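Local coordinates for 11S globulin seed storage protein (Amaranthus hypochondriacus, PDB 3QAC) that probably serves as a nutrient reservoir of the seed, a storage globulin of the 11S family built from two cupin domains, at residues A[416-421]-A[438-443]; A[333-338]-A[385-390]; A[53-58]-A[160-165]; A[71-76]-A[323-328]; A[14-19]-A[41-46]. All blocks are in the same frame, centred on the assembly; numbering follows the deposited sequence.

Interaction 1: residues A[416-421]-A[438-443]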
# COMPACT_ATOMS: atom_id res chain seq x y z
N SER A 416 -29.46 9.09 -1.12
CA SER A 416 -29.31 8.01 -0.14
C SER A 416 -29.35 6.68 -0.87
O SER A 416 -29.73 6.61 -2.06
CB SER A 416 -30.44 8.05 0.89
OG SER A 416 -31.66 7.59 0.33
N ALA A 417 -28.96 5.61 -0.18
CA ALA A 417 -28.99 4.29 -0.80
C ALA A 417 -30.43 3.99 -1.19
O ALA A 417 -30.69 3.60 -2.32
CB ALA A 417 -28.48 3.26 0.13
N ILE A 418 -31.35 4.18 -0.26
CA ILE A 418 -32.75 3.84 -0.50
C ILE A 418 -33.31 4.59 -1.70
O ILE A 418 -33.92 4.00 -2.59
CB ILE A 418 -33.60 4.14 0.75
CG1 ILE A 418 -33.16 3.25 1.92
CG2 ILE A 418 -35.06 3.94 0.45
CD1 ILE A 418 -33.05 1.77 1.59
N ARG A 419 -33.10 5.90 -1.73
CA ARG A 419 -33.63 6.72 -2.82
C ARG A 419 -33.02 6.37 -4.18
O ARG A 419 -33.66 6.52 -5.20
CB ARG A 419 -33.41 8.19 -2.52
CG ARG A 419 -33.98 9.08 -3.56
CD ARG A 419 -34.57 10.32 -2.93
NE ARG A 419 -34.64 11.40 -3.90
CZ ARG A 419 -35.22 12.56 -3.65
NH1 ARG A 419 -35.24 13.51 -4.60
NH2 ARG A 419 -35.80 12.77 -2.46
N SER A 420 -31.77 5.91 -4.17
CA SER A 420 -31.13 5.44 -5.39
C SER A 420 -31.72 4.11 -5.90
O SER A 420 -31.53 3.75 -7.06
CB SER A 420 -29.63 5.31 -5.19
OG SER A 420 -29.04 6.58 -4.98
N LEU A 421 -32.42 3.39 -5.03
CA LEU A 421 -33.06 2.13 -5.41
C LEU A 421 -34.34 2.33 -6.23
O LEU A 421 -35.19 3.13 -5.85
CB LEU A 421 -33.40 1.30 -4.17
CG LEU A 421 -32.24 0.80 -3.33
CD1 LEU A 421 -32.76 0.07 -2.13
CD2 LEU A 421 -31.34 -0.10 -4.19
N PHE A 438 -42.67 3.98 -1.75
CA PHE A 438 -42.56 5.38 -2.14
C PHE A 438 -42.22 6.26 -0.95
O PHE A 438 -41.26 7.03 -0.99
CB PHE A 438 -43.87 5.87 -2.77
CG PHE A 438 -43.77 7.22 -3.44
CD1 PHE A 438 -43.84 8.39 -2.69
CD2 PHE A 438 -43.63 7.32 -4.82
CE1 PHE A 438 -43.75 9.64 -3.30
CE2 PHE A 438 -43.55 8.56 -5.45
CZ PHE A 438 -43.62 9.72 -4.69
N GLY A 439 -43.02 6.16 0.10
CA GLY A 439 -42.78 6.94 1.30
C GLY A 439 -41.45 6.64 1.95
O GLY A 439 -40.78 7.53 2.49
N LEU A 440 -41.07 5.36 1.92
CA LEU A 440 -39.75 4.98 2.39
C LEU A 440 -38.70 5.76 1.60
O LEU A 440 -37.73 6.26 2.17
CB LEU A 440 -39.53 3.48 2.22
CG LEU A 440 -38.18 2.94 2.72
CD1 LEU A 440 -37.95 3.39 4.15
CD2 LEU A 440 -38.13 1.42 2.59
N LYS A 441 -38.92 5.90 0.30
CA LYS A 441 -37.98 6.60 -0.55
C LYS A 441 -38.01 8.11 -0.38
O LYS A 441 -36.96 8.75 -0.33
CB LYS A 441 -38.18 6.26 -2.03
CG LYS A 441 -37.79 4.84 -2.39
CD LYS A 441 -37.75 4.63 -3.91
CE LYS A 441 -36.73 5.53 -4.57
NZ LYS A 441 -36.59 5.22 -6.02
N PHE A 442 -39.20 8.70 -0.29
CA PHE A 442 -39.28 10.16 -0.46
C PHE A 442 -39.76 10.96 0.74
O PHE A 442 -39.68 12.18 0.74
CB PHE A 442 -40.11 10.49 -1.70
CG PHE A 442 -39.57 9.88 -2.96
CD1 PHE A 442 -38.48 10.44 -3.60
CD2 PHE A 442 -40.16 8.75 -3.50
CE1 PHE A 442 -37.98 9.89 -4.77
CE2 PHE A 442 -39.66 8.19 -4.67
CZ PHE A 442 -38.57 8.76 -5.31
N ASN A 443 -40.25 10.28 1.77
CA ASN A 443 -40.72 10.97 2.97
C ASN A 443 -39.65 11.81 3.64
O ASN A 443 -39.95 12.64 4.49
CB ASN A 443 -41.29 9.96 3.96
CG ASN A 443 -42.62 9.45 3.51
OD1 ASN A 443 -43.09 9.84 2.45
ND2 ASN A 443 -43.23 8.57 4.30
O HOH W 1 -36.07 11.22 -0.10
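Lys441 reaches from its helix to the C-terminal end of the short helix 417-420. Its NZ donates to Leu421 O at 2.5 Å, tilted 23° from the carbonyl plane. A second bond, Lys441 NZ to Arg419 O, is weak at 3.3 Å. The bend at chi3 (61°) swings CE to these carbonyls. The same ammonium forms a salt bridge with Asp126 of the second subunit and a hydrogen bond with Gln127 O there. An alanine here would probably leave Leu421 O without this donor and Asp126 of the second subunit without its positive mate. The contact lies in the helical region 417-442 of the C-terminal cupin domain, where the second subunit packs. Ser416 is the N-cap of the short helix: its OG accepts from Arg419 N at 3.0 Å. Ser416 O takes two donors, Ser420 N and Ser420 OG, from opposite faces of its plane. The Arg419 guanidinium lies with one face over Phe442 CD1, offset toward its rim, and is inclined at 59° to the Phe442 ring. Water 1, in the guanidinium plane, accepts from Arg419 NH2 at 2.8 Å and donates to Lys441 O at 2.6 Å. Ile418 CG2 packs on Leu440 CG at 4.0 Å.

Interaction 2: residues A[333-338]-A[385-390]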
# COMPACT_ATOMS: atom_id res chain seq x y z
N ASN A 333 -31.54 18.59 18.53
CA ASN A 333 -32.38 17.47 18.12
C ASN A 333 -32.25 17.05 16.65
O ASN A 333 -33.01 16.21 16.17
CB ASN A 333 -33.85 17.71 18.49
CG ASN A 333 -34.03 18.01 19.97
OD1 ASN A 333 -33.29 17.50 20.82
ND2 ASN A 333 -35.00 18.85 20.29
N ALA A 334 -31.28 17.62 15.95
CA ALA A 334 -31.06 17.25 14.57
C ALA A 334 -30.30 15.95 14.52
O ALA A 334 -29.65 15.55 15.50
CB ALA A 334 -30.30 18.34 13.84
N MET A 335 -30.38 15.27 13.39
CA MET A 335 -29.68 14.02 13.22
C MET A 335 -28.99 13.94 11.86
O MET A 335 -29.38 14.60 10.90
CB MET A 335 -30.61 12.82 13.41
CG MET A 335 -31.17 12.26 12.12
SD MET A 335 -32.07 10.71 12.37
CE MET A 335 -33.05 11.13 13.80
N MET A 336 -27.94 13.13 11.82
CA MET A 336 -27.34 12.73 10.57
C MET A 336 -27.91 11.35 10.27
O MET A 336 -27.77 10.44 11.08
CB MET A 336 -25.82 12.69 10.69
CG MET A 336 -25.13 12.34 9.40
SD MET A 336 -23.38 12.73 9.47
CE MET A 336 -22.88 12.40 7.79
N ALA A 337 -28.57 11.21 9.14
CA ALA A 337 -29.20 9.95 8.79
C ALA A 337 -28.23 8.78 8.91
O ALA A 337 -27.02 8.95 8.76
CB ALA A 337 -29.76 10.00 7.39
N PRO A 338 -28.77 7.59 9.17
CA PRO A 338 -27.91 6.42 9.19
C PRO A 338 -27.11 6.41 7.89
O PRO A 338 -27.68 6.58 6.82
CB PRO A 338 -28.89 5.25 9.21
CG PRO A 338 -30.13 5.82 9.82
CD PRO A 338 -30.20 7.24 9.32
N ALA A 385 -22.26 0.85 9.72
CA ALA A 385 -23.35 1.81 9.63
C ALA A 385 -23.53 2.58 10.93
O ALA A 385 -23.37 2.03 12.02
CB ALA A 385 -24.62 1.12 9.25
N ILE A 386 -23.85 3.86 10.78
CA ILE A 386 -23.93 4.76 11.92
C ILE A 386 -24.97 5.87 11.73
O ILE A 386 -25.18 6.35 10.62
CB ILE A 386 -22.54 5.33 12.28
CG1 ILE A 386 -22.68 6.48 13.27
CG2 ILE A 386 -21.78 5.79 11.03
CD1 ILE A 386 -21.39 7.03 13.73
N VAL A 387 -25.64 6.22 12.83
CA VAL A 387 -26.55 7.36 12.92
C VAL A 387 -26.15 8.25 14.10
O VAL A 387 -25.66 7.78 15.12
CB VAL A 387 -28.03 6.91 13.06
CG1 VAL A 387 -28.23 6.04 14.30
CG2 VAL A 387 -28.98 8.12 13.06
N LYS A 388 -26.31 9.55 13.94
CA LYS A 388 -25.94 10.47 15.00
C LYS A 388 -27.14 11.33 15.32
O LYS A 388 -27.66 12.03 14.44
CB LYS A 388 -24.77 11.36 14.59
CG LYS A 388 -23.66 10.66 13.79
CD LYS A 388 -22.43 11.57 13.67
CE LYS A 388 -21.35 10.97 12.79
NZ LYS A 388 -21.69 11.13 11.36
N GLN A 389 -27.61 11.26 16.56
CA GLN A 389 -28.77 12.03 16.97
C GLN A 389 -28.37 13.04 18.02
O GLN A 389 -28.04 12.69 19.16
CB GLN A 389 -29.86 11.09 17.48
CG GLN A 389 -30.88 11.75 18.37
CD GLN A 389 -32.13 12.12 17.62
OE1 GLN A 389 -32.97 11.27 17.33
NE2 GLN A 389 -32.26 13.40 17.30
N ALA A 390 -28.38 14.31 17.63
CA ALA A 390 -28.05 15.39 18.56
C ALA A 390 -29.10 15.51 19.66
O ALA A 390 -30.28 15.22 19.45
CB ALA A 390 -27.92 16.71 17.80
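Met336 and Lys388 form the hydrogen-bonded pair of two antiparallel strands. Met336 N donates to Lys388 O at 2.9 Å. The return bond, Lys388 N to Met336 O, is nearly straight but weak at 3.3 Å. Ala390 N adds a bond to Ala334 O at 2.8 Å. The next pair, Met335 with Gln389, is non-hydrogen-bonded, and its CA atoms come within 4.3 Å. CA-H...O contacts supplement the ladder: Met335 CA meets Lys388 O, and Pro338 CA meets Ile386 O at 3.1 Å.

Apolar contacts gather on Val387. Met335 SD touches Val387 CG2 at 4.1 Å. Pro338 and Val387 lie side by side, with Pro338 CG 4.0 Å from Val387 CB. Two contacts set a methyl on an oxygen. Met335 CE lies against Gln389 OE1, turned that way by the bend at chi3 (45°). Val387 CG2, anti to the backbone N, leans on Met336 O. On the other face Met336 and Lys388 both pack on Trp397; their direct approach is doubtful.

The pair lies in a sheet of the C-terminal cupin domain. Strand 354-360 flanks 385-391, and strand 449-450 flanks 335-341. Helix 217-224 of the second subunit packs here, Ser223 on Met335 and Leu219 on Gln389.

Interaction 3: residues A[53-58]-A[160-165]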
# COMPACT_ATOMS: atom_id res chain seq x y z
N ILE A 53 -4.03 11.66 20.03
CA ILE A 53 -3.64 12.48 21.15
C ILE A 53 -4.34 13.83 21.13
O ILE A 53 -4.86 14.29 20.09
CB ILE A 53 -2.14 12.72 21.20
CG1 ILE A 53 -1.68 13.45 19.95
CG2 ILE A 53 -1.41 11.40 21.38
CD1 ILE A 53 -0.27 14.03 20.10
N ARG A 54 -4.38 14.47 22.29
CA ARG A 54 -4.89 15.82 22.38
C ARG A 54 -3.87 16.59 23.19
O ARG A 54 -3.48 16.16 24.27
CB ARG A 54 -6.26 15.84 23.03
CG ARG A 54 -6.74 17.23 23.43
CD ARG A 54 -8.15 17.19 23.99
NE ARG A 54 -8.23 16.41 25.22
CZ ARG A 54 -9.27 15.65 25.55
NH1 ARG A 54 -9.27 14.96 26.69
NH2 ARG A 54 -10.32 15.58 24.75
N ARG A 55 -3.38 17.69 22.64
CA ARG A 55 -2.41 18.50 23.35
C ARG A 55 -3.08 19.79 23.72
O ARG A 55 -3.76 20.41 22.89
CB ARG A 55 -1.17 18.79 22.52
CG ARG A 55 -0.44 17.56 22.00
CD ARG A 55 0.87 17.97 21.34
NE ARG A 55 1.56 16.83 20.72
CZ ARG A 55 2.29 15.94 21.39
NH1 ARG A 55 2.42 16.02 22.72
NH2 ARG A 55 2.88 14.95 20.74
N THR A 56 -2.89 20.17 24.97
CA THR A 56 -3.35 21.45 25.46
C THR A 56 -2.10 22.24 25.78
O THR A 56 -1.35 21.90 26.69
CB THR A 56 -4.18 21.25 26.71
OG1 THR A 56 -5.33 20.47 26.38
CG2 THR A 56 -4.62 22.59 27.27
N ILE A 57 -1.86 23.26 24.99
CA ILE A 57 -0.69 24.08 25.17
C ILE A 57 -1.14 25.38 25.80
O ILE A 57 -1.91 26.14 25.20
CB ILE A 57 -0.04 24.42 23.82
CG1 ILE A 57 0.21 23.15 23.02
CG2 ILE A 57 1.23 25.22 24.02
CD1 ILE A 57 0.77 23.40 21.65
N GLU A 58 -0.68 25.63 27.02
CA GLU A 58 -1.04 26.85 27.73
C GLU A 58 -0.53 28.08 26.97
O GLU A 58 0.40 27.98 26.17
CB GLU A 58 -0.48 26.83 29.15
CG GLU A 58 -0.95 25.65 30.00
CD GLU A 58 -0.23 25.59 31.33
OE1 GLU A 58 0.39 26.61 31.71
OE2 GLU A 58 -0.28 24.53 32.00
N ALA A 160 -5.27 21.03 20.32
CA ALA A 160 -5.25 20.30 19.07
C ALA A 160 -5.57 18.82 19.29
O ALA A 160 -5.05 18.16 20.21
CB ALA A 160 -3.90 20.48 18.40
N VAL A 161 -6.46 18.31 18.46
CA VAL A 161 -6.79 16.91 18.50
C VAL A 161 -6.11 16.31 17.29
O VAL A 161 -6.31 16.71 16.14
CB VAL A 161 -8.31 16.68 18.49
CG1 VAL A 161 -8.62 15.21 18.47
CG2 VAL A 161 -8.94 17.34 19.71
N ILE A 162 -5.25 15.35 17.58
CA ILE A 162 -4.33 14.84 16.61
C ILE A 162 -4.59 13.38 16.30
O ILE A 162 -4.49 12.52 17.17
CB ILE A 162 -2.91 15.03 17.13
CG1 ILE A 162 -2.69 16.52 17.43
CG2 ILE A 162 -1.89 14.47 16.15
CD1 ILE A 162 -1.35 16.86 18.04
N LEU A 163 -4.98 13.10 15.06
CA LEU A 163 -4.97 11.72 14.60
C LEU A 163 -3.59 11.38 14.05
O LEU A 163 -3.05 12.11 13.20
CB LEU A 163 -6.03 11.48 13.53
CG LEU A 163 -5.93 10.04 13.02
CD1 LEU A 163 -7.00 9.19 13.66
CD2 LEU A 163 -6.05 10.00 11.51
N ILE A 164 -3.03 10.28 14.55
CA ILE A 164 -1.74 9.79 14.09
C ILE A 164 -1.94 8.48 13.36
O ILE A 164 -2.31 7.48 13.97
CB ILE A 164 -0.76 9.56 15.24
CG1 ILE A 164 -0.75 10.76 16.19
CG2 ILE A 164 0.63 9.26 14.70
CD1 ILE A 164 0.14 10.56 17.38
N ASP A 165 -1.70 8.49 12.06
CA ASP A 165 -2.11 7.38 11.23
C ASP A 165 -0.98 6.38 11.08
O ASP A 165 -0.31 6.33 10.04
CB ASP A 165 -2.58 7.88 9.87
CG ASP A 165 -2.95 6.76 8.95
OD1 ASP A 165 -3.27 5.69 9.49
OD2 ASP A 165 -2.91 6.95 7.70
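Ile53 and Ile162 face each other as a hydrogen-bonded antiparallel pair, and the two residues bury more surface than any others here. Ile53 N donates to Ile162 O at 3.0 Å, and Ile162 N donates back to Ile53 O at 2.8 Å. On the same face, Ile53 CG1 presses on Ile162 CB at 3.5 Å, tighter than usual van der Waals contact. Ile53 CG1 sits between the backbone N and the carbonyl carbon (chi1 61°), a crowded position that brings it close to strand 158-164. Beyond it, Ile53 CD1 meets Ile162 CD1 at 3.7 Å. The two side chains cross obliquely. Ile164 CD1 touches Ile53 CG1 from further along its strand.

Strands 51-57 and 158-164 are neighbours in an antiparallel sheet of the N-terminal cupin barrel. Strand 33-37 flanks 51-57, and strand 72-78 flanks 158-164.

Arg55 pairs with Ala160 through two backbone bonds of 3.0 Å, Arg55 N to Ala160 O and Ala160 N to Arg55 O. Its side chain is extended from CG to NE and passes Ile162 CD1. Ile53 CD1 lies over one face of its guanidinium, toward the rim. Arg55 NH2 ends in a salt bridge with Glu190. Arg54, on the other face, bridges to Glu36 through NH1.

Interaction 4: residues A[71-76]-A[323-328]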
# COMPACT_ATOMS: atom_id res chain seq x y z
N PRO A 71 2.03 10.20 9.34
CA PRO A 71 1.40 11.48 9.00
C PRO A 71 0.35 11.78 10.05
O PRO A 71 -0.17 10.85 10.67
CB PRO A 71 0.68 11.19 7.67
CG PRO A 71 1.02 9.80 7.28
CD PRO A 71 1.52 9.10 8.51
N GLU A 72 0.03 13.05 10.25
CA GLU A 72 -0.94 13.43 11.25
C GLU A 72 -1.94 14.36 10.65
O GLU A 72 -1.61 15.15 9.77
CB GLU A 72 -0.28 14.17 12.40
CG GLU A 72 0.86 13.45 13.05
CD GLU A 72 1.38 14.23 14.20
OE1 GLU A 72 1.60 15.44 14.03
OE2 GLU A 72 1.52 13.66 15.30
N LEU A 73 -3.15 14.26 11.15
CA LEU A 73 -4.24 15.14 10.82
C LEU A 73 -4.54 15.83 12.13
O LEU A 73 -4.85 15.18 13.13
CB LEU A 73 -5.44 14.32 10.38
CG LEU A 73 -6.17 14.84 9.15
CD1 LEU A 73 -5.16 15.11 8.04
CD2 LEU A 73 -7.19 13.81 8.71
N ILE A 74 -4.45 17.15 12.12
CA ILE A 74 -4.60 17.94 13.33
C ILE A 74 -5.83 18.85 13.24
O ILE A 74 -6.01 19.58 12.27
CB ILE A 74 -3.37 18.79 13.55
CG1 ILE A 74 -2.12 17.90 13.52
CG2 ILE A 74 -3.49 19.55 14.84
CD1 ILE A 74 -0.82 18.61 13.28
N TYR A 75 -6.68 18.79 14.25
CA TYR A 75 -7.76 19.75 14.35
C TYR A 75 -7.50 20.65 15.55
O TYR A 75 -7.23 20.17 16.65
CB TYR A 75 -9.11 19.05 14.49
CG TYR A 75 -10.26 20.00 14.72
CD1 TYR A 75 -10.76 20.77 13.69
CD2 TYR A 75 -10.86 20.09 15.96
CE1 TYR A 75 -11.81 21.63 13.89
CE2 TYR A 75 -11.92 20.95 16.17
CZ TYR A 75 -12.39 21.71 15.13
OH TYR A 75 -13.45 22.56 15.33
N ILE A 76 -7.54 21.95 15.30
CA ILE A 76 -7.37 22.94 16.35
C ILE A 76 -8.74 23.13 16.97
O ILE A 76 -9.62 23.77 16.40
CB ILE A 76 -6.86 24.27 15.78
CG1 ILE A 76 -5.50 24.08 15.12
CG2 ILE A 76 -6.79 25.33 16.85
CD1 ILE A 76 -4.50 23.28 15.95
N LEU A 323 -5.38 10.81 3.75
CA LEU A 323 -6.35 10.95 4.81
C LEU A 323 -7.33 12.02 4.37
O LEU A 323 -7.05 12.83 3.46
CB LEU A 323 -5.68 11.36 6.11
CG LEU A 323 -4.62 10.33 6.55
CD1 LEU A 323 -3.71 10.90 7.58
CD2 LEU A 323 -5.29 9.06 7.07
N SER A 324 -8.49 12.00 5.02
CA SER A 324 -9.43 13.08 4.88
C SER A 324 -10.05 13.35 6.23
O SER A 324 -9.71 12.72 7.23
CB SER A 324 -10.48 12.77 3.81
OG SER A 324 -10.78 11.39 3.78
N ALA A 325 -10.94 14.33 6.28
CA ALA A 325 -11.51 14.78 7.53
C ALA A 325 -12.86 15.40 7.24
O ALA A 325 -13.16 15.75 6.09
CB ALA A 325 -10.60 15.78 8.20
N ALA A 326 -13.69 15.50 8.27
CA ALA A 326 -14.91 16.29 8.18
C ALA A 326 -15.23 16.88 9.53
O ALA A 326 -14.85 16.34 10.58
CB ALA A 326 -16.06 15.46 7.68
N LYS A 327 -15.91 18.01 9.51
CA LYS A 327 -16.49 18.53 10.73
C LYS A 327 -18.00 18.57 10.55
O LYS A 327 -18.50 18.92 9.48
CB LYS A 327 -15.96 19.90 11.07
CG LYS A 327 -16.78 20.56 12.16
CD LYS A 327 -15.92 21.24 13.20
CE LYS A 327 -16.81 21.98 14.19
NZ LYS A 327 -16.06 22.99 14.97
N GLY A 328 -18.71 18.18 11.59
CA GLY A 328 -20.15 18.19 11.55
C GLY A 328 -20.72 19.02 12.67
O GLY A 328 -20.21 18.99 13.80
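Leu73 pushes its CD2 methyl between Leu323 and Ala325, where the two cupin barrels of the chain meet. Strand 72-78 belongs to a sheet of the N-terminal barrel and strand 324-330 to one of the C-terminal barrel. The two run nearly parallel, 18° apart. Their axes come no closer than 8.8 Å, and no backbone hydrogen bond links these segments.

The Leu73 methyl is the main bump. The hollow that takes it is made by Leu323 CB, Ala325 CB and the carbonyl of Ser324 between them. Leu73 CD2 lies 3.9 Å from Leu323 CB and 4.0 Å from Ala325 CB. It comes still nearer to the floor, 3.1 Å from Ser324 O, which is a tight fit. The small Ala325 leaves room for the methyl. Phe400 of strand 394-401 also packs against Leu73. At one end Leu323 answers with a bump of its own, as CD1 touches the Pro71 ring at CB, 4.4 Å away. Asp165 also touches Leu323.

At the other end the fit turns polar. The Tyr75 ring packs on Val398 and Phe400. Lys327 crosses Tyr75 at about a right angle. Its chain bends at chi2 (137°), and CD rests 3.5 Å from Tyr75 OH. Lys327 NZ also forms a salt bridge with Asp292, which gives the buried ammonium an acidic partner. Lys327 NZ donates to Tyr75 OH at 2.7 Å.

Interaction 5: residues A[14-19]-A[41-46]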
# COMPACT_ATOMS: atom_id res chain seq x y z
N CYS A 14 -10.66 -6.28 13.61
CA CYS A 14 -11.87 -5.63 13.10
C CYS A 14 -13.14 -6.47 13.25
O CYS A 14 -14.20 -6.02 12.85
CB CYS A 14 -11.70 -5.17 11.65
SG CYS A 14 -10.47 -3.88 11.48
N GLN A 15 -13.03 -7.67 13.81
CA GLN A 15 -14.20 -8.42 14.26
C GLN A 15 -14.73 -7.75 15.51
O GLN A 15 -14.47 -8.19 16.62
CB GLN A 15 -13.83 -9.86 14.60
CG GLN A 15 -13.24 -10.63 13.45
CD GLN A 15 -14.23 -10.80 12.34
OE1 GLN A 15 -14.34 -9.95 11.45
NE2 GLN A 15 -14.96 -11.91 12.37
N ILE A 16 -15.47 -6.68 15.34
CA ILE A 16 -15.87 -5.85 16.44
C ILE A 16 -17.36 -6.03 16.75
O ILE A 16 -18.21 -5.90 15.87
CB ILE A 16 -15.53 -4.40 16.12
CG1 ILE A 16 -14.03 -4.19 16.32
CG2 ILE A 16 -16.37 -3.44 16.95
CD1 ILE A 16 -13.56 -2.92 15.75
N ASP A 17 -17.66 -6.35 18.01
CA ASP A 17 -19.05 -6.35 18.47
C ASP A 17 -19.27 -5.37 19.60
O ASP A 17 -20.39 -5.20 20.08
CB ASP A 17 -19.58 -7.74 18.86
CG ASP A 17 -18.49 -8.76 18.98
OD1 ASP A 17 -18.42 -9.64 18.09
OD2 ASP A 17 -17.72 -8.68 19.97
N ARG A 18 -18.22 -4.69 20.02
CA ARG A 18 -18.37 -3.68 21.05
C ARG A 18 -17.43 -2.50 20.81
O ARG A 18 -16.22 -2.66 20.76
CB ARG A 18 -18.09 -4.30 22.43
CG ARG A 18 -18.22 -3.34 23.60
CD ARG A 18 -17.85 -4.06 24.91
NE ARG A 18 -18.07 -3.23 26.09
CZ ARG A 18 -17.13 -2.46 26.64
NH1 ARG A 18 -15.92 -2.42 26.10
NH2 ARG A 18 -17.40 -1.72 27.71
N LEU A 19 -18.00 -1.32 20.67
CA LEU A 19 -17.19 -0.12 20.61
C LEU A 19 -17.49 0.65 21.87
O LEU A 19 -18.50 0.42 22.54
CB LEU A 19 -17.52 0.74 19.41
CG LEU A 19 -17.29 0.14 18.02
CD1 LEU A 19 -17.96 1.03 16.96
CD2 LEU A 19 -15.80 -0.05 17.75
N ASN A 41 -4.16 0.49 22.31
CA ASN A 41 -4.37 -0.96 22.36
C ASN A 41 -5.83 -1.29 22.23
O ASN A 41 -6.17 -2.40 21.86
CB ASN A 41 -3.85 -1.57 23.66
CG ASN A 41 -2.36 -1.68 23.70
OD1 ASN A 41 -1.75 -2.28 22.81
ND2 ASN A 41 -1.75 -1.10 24.73
N GLU A 42 -6.70 -0.34 22.55
CA GLU A 42 -8.13 -0.57 22.33
C GLU A 42 -8.35 -1.21 20.97
O GLU A 42 -7.81 -0.76 19.95
CB GLU A 42 -8.90 0.75 22.42
CG GLU A 42 -9.01 1.26 23.84
CD GLU A 42 -10.09 0.54 24.64
OE1 GLU A 42 -10.22 0.88 25.84
OE2 GLU A 42 -10.81 -0.33 24.08
N GLN A 43 -9.15 -2.26 20.95
CA GLN A 43 -9.34 -3.05 19.76
C GLN A 43 -9.68 -2.19 18.54
O GLN A 43 -9.15 -2.42 17.45
CB GLN A 43 -10.46 -4.07 19.97
CG GLN A 43 -10.64 -4.96 18.78
CD GLN A 43 -11.66 -6.04 19.01
OE1 GLN A 43 -12.01 -6.34 20.16
NE2 GLN A 43 -12.15 -6.63 17.93
N GLU A 44 -10.57 -1.23 18.71
CA GLU A 44 -11.01 -0.47 17.56
C GLU A 44 -9.91 0.46 17.05
O GLU A 44 -9.91 0.80 15.88
CB GLU A 44 -12.34 0.28 17.81
CG GLU A 44 -12.34 1.25 18.98
CD GLU A 44 -12.76 0.57 20.30
OE1 GLU A 44 -12.15 -0.46 20.67
OE2 GLU A 44 -13.70 1.08 20.95
N PHE A 45 -8.96 0.84 17.92
CA PHE A 45 -7.79 1.58 17.44
C PHE A 45 -6.87 0.66 16.66
O PHE A 45 -6.25 1.08 15.67
CB PHE A 45 -7.01 2.23 18.57
CG PHE A 45 -7.62 3.50 19.07
CD1 PHE A 45 -7.77 3.72 20.43
CD2 PHE A 45 -8.06 4.46 18.19
CE1 PHE A 45 -8.34 4.88 20.90
CE2 PHE A 45 -8.64 5.63 18.66
CZ PHE A 45 -8.78 5.83 20.04
N ARG A 46 -6.76 -0.58 17.10
CA ARG A 46 -5.91 -1.53 16.42
C ARG A 46 -6.51 -1.79 15.04
O ARG A 46 -5.81 -1.84 14.04
CB ARG A 46 -5.77 -2.83 17.24
CG ARG A 46 -4.97 -2.65 18.53
CD ARG A 46 -4.48 -3.97 19.12
NE ARG A 46 -5.52 -4.62 19.91
CZ ARG A 46 -6.14 -5.74 19.53
NH1 ARG A 46 -5.80 -6.32 18.38
NH2 ARG A 46 -7.10 -6.27 20.30
O HOH W 2 -13.62 -2.69 20.42
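Ile16 meets two consecutive residues of helix 43-48 in different ways. It slides past Gln43 in the opposite direction, with CG1 3.5 Å from Gln43 NE2. Against Glu44 it stands at about a right angle, and its CD1 rests on Glu44 CA and CB at 4.0 Å. An alanine in place of Ile16 would probably open a gap beside Glu44 and give the Gln43 amide more room to turn. Gln43 is extended, with CG anti to the backbone N (chi1 -177°). Its NE2 gives a weak bond to Gln15 O at 3.1 Å and another hydrogen bond to Glu13 O.

Leu19 meets Glu44 at a slant. Leu19 CD2 touches Glu44 CB at 3.5 Å, close for two carbons. The Glu44 chain bends at chi2 (-90°), and its carboxylate turns to polar partners. OE2 accepts from Thr20 N. Water 2 donates both to Glu44 OE1 at 2.7 Å and to Arg18 O at 2.6 Å. Leu19 also packs on Val378 and Val367.

Glu42 is the N-cap of the helix. The N-terminal loop lies against strands 366-373 and 377-380 of the C-terminal cupin domain and is tied to helix 43-48 by Cys14-Cys47, an intrachain disulfide known from 11S globulins.

In the fold
All five contacts are largely buried, but their surroundings differ. Interactions 3 and 4 lie nearest the centre of the chain, and no other subunit touches them. They meet in one sheet of the N-terminal domain, through strands 158-164 and 72-78; Val161 N lies 2.7 Å from Tyr75 O, a probable hydrogen bond. Interactions 2 and 3 are both antiparallel strand pairs, one in each cupin domain, their centres about 26 Å apart. Interaction 4 joins the two domains without backbone hydrogen bonds between the strands. Interaction 1 relies on a lysine gripping helix-end carbonyls, interaction 5 on aliphatic packing with one weak bond; each has a bridging water. Interactions 1, 2 and 5 also touch the second subunit.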